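Local coordinates for putative uncharacterized protein PH0242 (Pyrococcus horikoshii, PDB 3VU1), which belongs to the AglB oligosaccharyltransferases of archaea and is represented here by its C-terminal globular domain, which carries a bound calcium ion, at residues A[107-112]-A[407-412]; A[354-359]-A[373-378]; A[397-402]-A[458-463]. One frame throughout, in Å; residues are numbered along the deposited sequence.

Interaction 1: residues A[107-112]-A[407-412]; sequences ITRKEY and EDYDAS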
# COMPACT_ATOMS: atom_id res chain seq x y z
N ILE A 107 16.48 2.07 -8.84
CA ILE A 107 17.55 2.70 -9.59
C ILE A 107 18.91 2.49 -8.91
O ILE A 107 19.00 2.18 -7.72
CB ILE A 107 17.32 4.22 -9.78
CG1 ILE A 107 17.23 4.95 -8.44
CG2 ILE A 107 16.08 4.50 -10.61
CD1 ILE A 107 17.33 6.46 -8.61
N THR A 108 19.98 2.68 -9.66
CA THR A 108 21.31 2.57 -9.11
C THR A 108 21.72 3.87 -8.41
O THR A 108 21.08 4.92 -8.58
CB THR A 108 22.35 2.21 -10.20
OG1 THR A 108 22.61 3.35 -11.03
CG2 THR A 108 21.86 1.04 -11.03
N ARG A 109 22.81 3.77 -7.64
CA ARG A 109 23.39 4.93 -6.97
C ARG A 109 23.73 6.02 -7.96
O ARG A 109 23.49 7.20 -7.71
CB ARG A 109 24.63 4.52 -6.19
CG ARG A 109 25.18 5.61 -5.31
CD ARG A 109 25.82 5.02 -4.08
NE ARG A 109 26.87 5.90 -3.60
CZ ARG A 109 28.06 5.49 -3.20
NH1 ARG A 109 28.96 6.37 -2.80
NH2 ARG A 109 28.35 4.20 -3.21
N LYS A 110 24.29 5.60 -9.10
CA LYS A 110 24.67 6.51 -10.17
C LYS A 110 23.46 7.27 -10.68
O LYS A 110 23.50 8.51 -10.80
CB LYS A 110 25.31 5.76 -11.33
CG LYS A 110 25.61 6.65 -12.51
CD LYS A 110 26.51 5.97 -13.52
CE LYS A 110 26.67 6.90 -14.71
NZ LYS A 110 27.34 6.23 -15.85
N GLU A 111 22.38 6.55 -10.96
CA GLU A 111 21.15 7.19 -11.41
C GLU A 111 20.54 8.14 -10.35
O GLU A 111 19.99 9.21 -10.68
CB GLU A 111 20.15 6.13 -11.82
CG GLU A 111 20.63 5.33 -13.00
CD GLU A 111 19.79 4.09 -13.22
OE1 GLU A 111 19.54 3.33 -12.25
OE2 GLU A 111 19.37 3.88 -14.38
N TYR A 112 20.68 7.76 -9.08
CA TYR A 112 20.12 8.51 -7.98
C TYR A 112 20.72 9.93 -7.88
O TYR A 112 19.99 10.90 -7.69
CB TYR A 112 20.26 7.72 -6.68
CG TYR A 112 20.24 8.56 -5.45
CD1 TYR A 112 19.10 9.29 -5.09
CD2 TYR A 112 21.36 8.65 -4.64
CE1 TYR A 112 19.09 10.10 -3.96
CE2 TYR A 112 21.37 9.44 -3.50
CZ TYR A 112 20.24 10.17 -3.15
OH TYR A 112 20.25 10.96 -2.00
N GLU A 407 30.16 -0.24 -2.79
CA GLU A 407 30.62 1.14 -2.98
C GLU A 407 30.62 1.54 -4.46
O GLU A 407 30.69 2.72 -4.79
CB GLU A 407 31.99 1.35 -2.33
CG GLU A 407 32.02 0.93 -0.86
CD GLU A 407 33.06 1.66 -0.03
OE1 GLU A 407 33.46 1.15 1.04
OE2 GLU A 407 33.49 2.77 -0.43
N ASP A 408 30.49 0.53 -5.32
CA ASP A 408 30.36 0.71 -6.76
C ASP A 408 29.02 1.47 -7.09
O ASP A 408 27.94 1.10 -6.61
CB ASP A 408 30.49 -0.70 -7.40
CG ASP A 408 30.35 -0.71 -8.92
OD1 ASP A 408 29.99 0.31 -9.52
OD2 ASP A 408 30.59 -1.77 -9.53
N TYR A 409 29.12 2.54 -7.88
CA TYR A 409 27.96 3.36 -8.26
C TYR A 409 26.95 2.69 -9.17
O TYR A 409 25.81 3.16 -9.32
CB TYR A 409 28.40 4.69 -8.87
CG TYR A 409 28.90 5.65 -7.82
CD1 TYR A 409 30.13 5.44 -7.19
CD2 TYR A 409 28.13 6.74 -7.41
CE1 TYR A 409 30.59 6.29 -6.21
CE2 TYR A 409 28.59 7.61 -6.43
CZ TYR A 409 29.81 7.37 -5.84
OH TYR A 409 30.27 8.20 -4.86
N ASP A 410 27.35 1.57 -9.78
CA ASP A 410 26.41 0.88 -10.65
C ASP A 410 25.55 -0.06 -9.82
O ASP A 410 24.74 -0.80 -10.36
CB ASP A 410 27.11 0.13 -11.78
CG ASP A 410 27.74 1.08 -12.80
OD1 ASP A 410 27.06 2.01 -13.30
OD2 ASP A 410 28.94 0.88 -13.11
N ALA A 411 25.75 -0.03 -8.51
CA ALA A 411 25.00 -0.89 -7.61
C ALA A 411 23.59 -0.35 -7.40
O ALA A 411 23.39 0.85 -7.28
CB ALA A 411 25.73 -1.00 -6.27
N SER A 412 22.62 -1.25 -7.35
CA SER A 412 21.36 -0.92 -6.73
C SER A 412 21.23 -1.83 -5.51
O SER A 412 21.95 -2.83 -5.40
CB SER A 412 20.20 -1.07 -7.72
OG SER A 412 20.03 -2.42 -8.03
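Arg-109 places its CG anti to the backbone N (chi1 -172°), and this atom meets the ring of Tyr-409, whose own CG lies anti to the carbonyl carbon; Arg-109 CG comes within 3.8 Å of Tyr-409 CD2. Beyond CG the arginine chain bends and continues across the ring until its CZ stands over the face, 4.0 Å from the Tyr-409 ring centroid and 23° off the normal. This is a cation-pi contact, displaced toward the phenolic rim, with guanidinium and ring planes tilted 32° apart. Although Arg-109 NH1 is 3.1 Å from Tyr-409 OH, the angle is poor for a hydrogen bond, so the attraction is better read as charge over an electron-rich face, a role for which a flat cation and a phenol are well matched.

Backbone bonds anchor the pair. The first-turn amides of a helix have no carbonyl of their own helix to bind, and here the loop supplies two: Arg-109 N donates to Ala-411 O (3.0 Å) and Lys-110 N to Tyr-409 O (2.9 Å). The next amide is met from within, since Glu-111 N donates to Thr-108 OG1 (3.2 Å), while Thr-108 N donates in return to Glu-111 OE1 (2.7 Å). Threonine suits the N-cap because its hydroxyl caps while its methyl packs, CG2 lying 3.5 Å from Asp-410 O. The other oxygen of Glu-111 is engaged by Lys-207 and Tyr-205, which ties the cap to its surroundings.

On the loop side Asp-408 OD1 accepts from Asp-410 N, an Asx turn within the type I turn from Asp-408 to Ala-411. The whole is a capping-box helix N-terminus docked on the loop that joins antiparallel strands 385-401 and 412-431.

Interaction 2: residues A[354-359]-A[373-378]; sequences VRVNGK and GRLELK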
# COMPACT_ATOMS: atom_id res chain seq x y z
N VAL A 354 6.46 0.70 27.44
CA VAL A 354 6.61 -0.72 27.69
C VAL A 354 7.70 -0.94 28.74
O VAL A 354 8.81 -0.40 28.62
CB VAL A 354 6.99 -1.45 26.38
CG1 VAL A 354 7.06 -2.95 26.59
CG2 VAL A 354 6.01 -1.12 25.27
N ARG A 355 7.40 -1.76 29.76
CA ARG A 355 8.40 -2.10 30.78
C ARG A 355 8.82 -3.57 30.81
O ARG A 355 7.98 -4.48 30.74
CB ARG A 355 7.93 -1.67 32.18
CG ARG A 355 7.70 -0.18 32.29
CD ARG A 355 6.81 0.23 33.46
NE ARG A 355 7.15 1.59 33.87
CZ ARG A 355 6.47 2.69 33.55
NH1 ARG A 355 5.35 2.64 32.82
NH2 ARG A 355 6.94 3.85 33.99
N VAL A 356 10.12 -3.80 30.88
CA VAL A 356 10.64 -5.11 31.21
C VAL A 356 11.31 -4.99 32.58
O VAL A 356 12.20 -4.14 32.75
CB VAL A 356 11.69 -5.62 30.20
CG1 VAL A 356 12.18 -7.00 30.61
CG2 VAL A 356 11.11 -5.64 28.79
N ASN A 357 10.88 -5.84 33.52
CA ASN A 357 11.37 -5.84 34.91
C ASN A 357 11.37 -4.42 35.45
O ASN A 357 12.43 -3.84 35.67
CB ASN A 357 12.79 -6.41 34.97
CG ASN A 357 12.84 -7.91 34.72
OD1 ASN A 357 12.02 -8.66 35.25
ND2 ASN A 357 13.82 -8.35 33.92
N GLY A 358 10.19 -3.84 35.59
CA GLY A 358 10.05 -2.47 36.07
C GLY A 358 10.55 -1.37 35.14
O GLY A 358 10.03 -0.25 35.17
N LYS A 359 11.55 -1.67 34.31
CA LYS A 359 12.21 -0.65 33.48
C LYS A 359 11.55 -0.37 32.08
O LYS A 359 11.17 -1.29 31.36
CB LYS A 359 13.72 -1.00 33.38
CG LYS A 359 14.56 -0.23 32.38
CD LYS A 359 15.20 1.05 32.93
CE LYS A 359 16.21 1.59 31.92
NZ LYS A 359 16.88 2.85 32.32
N GLY A 373 12.01 -11.84 32.11
CA GLY A 373 11.31 -10.96 33.07
C GLY A 373 9.84 -10.57 32.94
O GLY A 373 9.13 -10.99 32.03
N ARG A 374 9.37 -9.77 33.89
CA ARG A 374 8.02 -9.26 33.85
C ARG A 374 7.93 -8.15 32.81
O ARG A 374 8.70 -7.19 32.83
CB ARG A 374 7.57 -8.77 35.21
CG ARG A 374 6.77 -9.82 35.98
CD ARG A 374 6.43 -9.36 37.39
NE ARG A 374 5.97 -7.97 37.39
CZ ARG A 374 4.71 -7.60 37.59
NH1 ARG A 374 4.38 -6.31 37.56
NH2 ARG A 374 3.78 -8.53 37.83
N LEU A 375 6.98 -8.34 31.89
CA LEU A 375 6.76 -7.44 30.77
C LEU A 375 5.40 -6.82 30.97
O LEU A 375 4.43 -7.56 31.18
CB LEU A 375 6.79 -8.23 29.47
CG LEU A 375 6.22 -7.67 28.16
CD1 LEU A 375 7.09 -6.54 27.60
CD2 LEU A 375 6.05 -8.79 27.14
N GLU A 376 5.34 -5.49 30.91
CA GLU A 376 4.10 -4.74 31.14
C GLU A 376 3.73 -3.87 29.94
O GLU A 376 4.46 -2.94 29.59
CB GLU A 376 4.20 -3.88 32.39
CG GLU A 376 4.35 -4.64 33.70
CD GLU A 376 5.33 -3.97 34.67
OE1 GLU A 376 5.03 -2.84 35.16
OE2 GLU A 376 6.41 -4.56 34.92
N LEU A 377 2.59 -4.18 29.33
CA LEU A 377 2.10 -3.49 28.14
C LEU A 377 0.74 -2.92 28.44
O LEU A 377 -0.04 -3.52 29.17
CB LEU A 377 1.89 -4.46 26.99
CG LEU A 377 3.02 -5.37 26.58
CD1 LEU A 377 2.48 -6.70 26.09
CD2 LEU A 377 3.83 -4.69 25.50
N LYS A 378 0.47 -1.78 27.84
CA LYS A 378 -0.87 -1.26 27.76
C LYS A 378 -1.18 -1.14 26.26
O LYS A 378 -0.46 -0.48 25.50
CB LYS A 378 -0.98 0.09 28.50
CG LYS A 378 -1.63 0.01 29.88
CD LYS A 378 -0.78 0.59 31.03
CE LYS A 378 -0.30 2.03 30.81
NZ LYS A 378 -1.40 3.03 30.65
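Val-354 packs between Leu-375 and Leu-377 on the buried face of an antiparallel beta ladder, formed where 354-356 and 373-378 run antiparallel, at 172° between their directions. Val-354 CG1 touches Leu-375 CD1 at 3.7 Å and Leu-377 CD2 at 3.8 Å; branched aliphatic residues suit this face, where Pro-363, Ile-366 and Phe-475 add further cover. Arg-355 and Glu-376 form a hydrogen-bonded pair, with Glu-376 N donating to Arg-355 O (2.8 Å) and Arg-355 N to Glu-376 O (3.2 Å).

The other face is looser and polar. Arg-355 CD passes 3.9 Å from Glu-376 OE1, yet the charged ends of these two residues do not meet. Glu-376 OE2 instead makes a long salt bridge to Arg-374 NH1; on this side Arg-374 is exposed, and Glu-376 and Arg-355 are partly so.

Past Val-356 the first strand turns back through a type I' turn, whose corners, Asn-357 and Gly-358, both have positive phi; asparagine and glycine tolerate such angles readily. Asn-357 N still reaches Arg-374 O (2.7 Å). The asparagine amide lies against Gly-373, which presents only a bare CA to it. Asn-357 ND2 donates to Ser-372 O, and Asn-357 OD1 takes Arg-374 N at 3.2 Å, the donor standing 54° above the plane of the amide carbonyl.

Interaction 3: residues A[397-402]-A[458-463]; sequences YLVRKG and KEHGDK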
# COMPACT_ATOMS: atom_id res chain seq x y z
N TYR A 397 16.38 -5.58 5.60
CA TYR A 397 17.74 -5.55 5.07
C TYR A 397 17.82 -5.31 3.57
O TYR A 397 16.80 -5.36 2.87
CB TYR A 397 18.45 -6.86 5.43
CG TYR A 397 17.74 -8.11 4.94
CD1 TYR A 397 18.15 -8.75 3.77
CD2 TYR A 397 16.69 -8.67 5.66
CE1 TYR A 397 17.54 -9.90 3.32
CE2 TYR A 397 16.07 -9.83 5.23
CZ TYR A 397 16.50 -10.44 4.05
OH TYR A 397 15.92 -11.60 3.60
N LEU A 398 19.03 -5.04 3.08
CA LEU A 398 19.28 -4.80 1.67
C LEU A 398 20.12 -5.91 1.05
O LEU A 398 20.99 -6.50 1.71
CB LEU A 398 19.99 -3.46 1.48
CG LEU A 398 19.34 -2.23 2.11
CD1 LEU A 398 20.02 -0.94 1.64
CD2 LEU A 398 17.83 -2.19 1.84
N VAL A 399 19.88 -6.21 -0.22
CA VAL A 399 20.75 -7.13 -0.95
C VAL A 399 21.22 -6.47 -2.24
O VAL A 399 20.41 -6.17 -3.11
CB VAL A 399 20.11 -8.50 -1.23
CG1 VAL A 399 21.10 -9.40 -1.99
CG2 VAL A 399 19.67 -9.17 0.07
N ARG A 400 22.53 -6.25 -2.34
CA ARG A 400 23.07 -5.55 -3.47
C ARG A 400 22.76 -6.33 -4.73
O ARG A 400 22.87 -7.57 -4.75
CB ARG A 400 24.59 -5.34 -3.34
CG ARG A 400 25.14 -4.23 -4.23
CD ARG A 400 26.48 -4.56 -4.86
NE ARG A 400 27.31 -5.24 -3.90
CZ ARG A 400 28.27 -6.11 -4.19
NH1 ARG A 400 28.57 -6.40 -5.45
NH2 ARG A 400 28.94 -6.67 -3.19
N LYS A 401 22.36 -5.60 -5.75
CA LYS A 401 22.10 -6.17 -7.07
C LYS A 401 22.94 -5.35 -8.03
O LYS A 401 22.82 -4.12 -8.09
CB LYS A 401 20.61 -6.09 -7.41
CG LYS A 401 20.30 -6.67 -8.77
CD LYS A 401 18.88 -6.41 -9.25
CE LYS A 401 18.90 -6.28 -10.77
NZ LYS A 401 17.95 -7.20 -11.46
N GLY A 402 23.82 -6.04 -8.74
CA GLY A 402 24.77 -5.39 -9.64
C GLY A 402 25.97 -4.86 -8.88
O GLY A 402 26.07 -5.03 -7.66
N LYS A 458 25.38 -15.85 5.75
CA LYS A 458 25.83 -17.01 5.00
C LYS A 458 25.24 -16.98 3.57
O LYS A 458 25.98 -17.21 2.61
CB LYS A 458 25.46 -18.30 5.73
CG LYS A 458 26.26 -19.52 5.29
CD LYS A 458 25.84 -20.80 6.01
CE LYS A 458 25.72 -20.63 7.53
NZ LYS A 458 26.97 -20.17 8.22
N GLU A 459 23.94 -16.66 3.44
CA GLU A 459 23.25 -16.62 2.14
C GLU A 459 23.71 -15.49 1.21
O GLU A 459 23.87 -15.70 0.01
CB GLU A 459 21.73 -16.55 2.32
CG GLU A 459 20.94 -16.54 1.01
CD GLU A 459 19.46 -16.88 1.17
OE1 GLU A 459 18.78 -16.99 0.13
OE2 GLU A 459 18.97 -17.05 2.32
N HIS A 460 23.95 -14.29 1.75
CA HIS A 460 24.21 -13.12 0.92
C HIS A 460 25.62 -12.58 0.95
O HIS A 460 26.00 -11.85 0.04
CB HIS A 460 23.20 -12.03 1.26
CG HIS A 460 21.77 -12.41 0.92
ND1 HIS A 460 21.33 -12.51 -0.36
CD2 HIS A 460 20.69 -12.73 1.74
CE1 HIS A 460 20.03 -12.86 -0.35
NE2 HIS A 460 19.64 -13.01 0.93
N GLY A 461 26.38 -12.88 2.00
CA GLY A 461 27.77 -12.45 2.07
C GLY A 461 27.93 -10.94 2.17
O GLY A 461 27.22 -10.31 2.95
N ASP A 462 28.85 -10.38 1.40
CA ASP A 462 29.12 -8.94 1.46
C ASP A 462 28.00 -8.13 0.80
O ASP A 462 27.86 -6.93 1.07
CB ASP A 462 30.51 -8.60 0.88
CG ASP A 462 30.46 -8.09 -0.58
OD1 ASP A 462 30.77 -6.88 -0.81
OD2 ASP A 462 30.14 -8.89 -1.50
N LYS A 463 27.22 -8.78 -0.07
CA LYS A 463 26.03 -8.19 -0.67
C LYS A 463 24.94 -7.74 0.34
O LYS A 463 24.00 -7.05 -0.05
CB LYS A 463 25.42 -9.15 -1.67
CG LYS A 463 26.05 -9.08 -3.03
CD LYS A 463 25.50 -10.17 -3.93
CE LYS A 463 26.60 -10.70 -4.85
NZ LYS A 463 26.10 -11.40 -6.07
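Arg-400 and Lys-463 are joined by a backbone hydrogen bond from Arg-400 N to Lys-463 O, 2.8 Å long. The same oxygen also receives a CA-H contact from Val-399 CA at 3.4 Å, so strand 385-401 grips the chain just after helix 448-460 at one acceptor.

The Arg-400 side chain, bent at chi2 and chi3, is largely buried, and its polar atoms are provided for on several sides. Arg-400 NH2 forms a salt bridge with Asp-462 OD1 at 3.0 Å and lies equally close to Asp-462 OD2, so one nitrogen faces both carboxylate oxygens. Asp-462 CG stands at the guanidinium edge, the two planes being 64° apart. NE donates to Asn-406 OD1, and NH1 has a weak bond to Gly-403 O. Lys-463 sets CG over one face of the guanidinium, toward its rim, 3.8 Å from Arg-400 NH2, while its ammonium leads away; the first methylenes of a lysine can thus pack against a cation without bringing its charge into contact.

Toward the N-terminal side of Arg-400 the contact becomes less polar. Val-399 CG2 sits over the centre of the His-460 ring, 3.7 Å from the centroid and 9° off the normal, in a CH-pi contact, with Glu-459 CG over the opposite face. Tyr-397 lies near this ring too, but its OH binds Asp-418. Gly-461, with positive phi, carries the chain out of the helix.

The acidic Asp-462 would thus be expected to offset the positive charge of buried Arg-400; the Lys-463 ammonium, a like charge nearby but not in contact, may make that compensation more important.

In the fold
None of the three contacts lies at the centre of the chain, and each mixes buried with exposed residues. Interactions 1 and 3 are neighbours, their centres 15 Å apart: they share the hairpin of strands 385-401 and 412-431, and Ser-412 O lies 2.8 Å from Lys-401 N, a probable hydrogen bond. One fixes the hairpin's loop to a helix start far back in sequence, its arginine over a tyrosine face; the other fixes the first strand to a later helix end, its arginine paired with an aspartate. Interaction 2, about 33 Å from interaction 1 and 23 Å from interaction 3 between nearest atoms, belongs to the same branched sheet as strand 385-401 but relies on strand pairing and aliphatic packing.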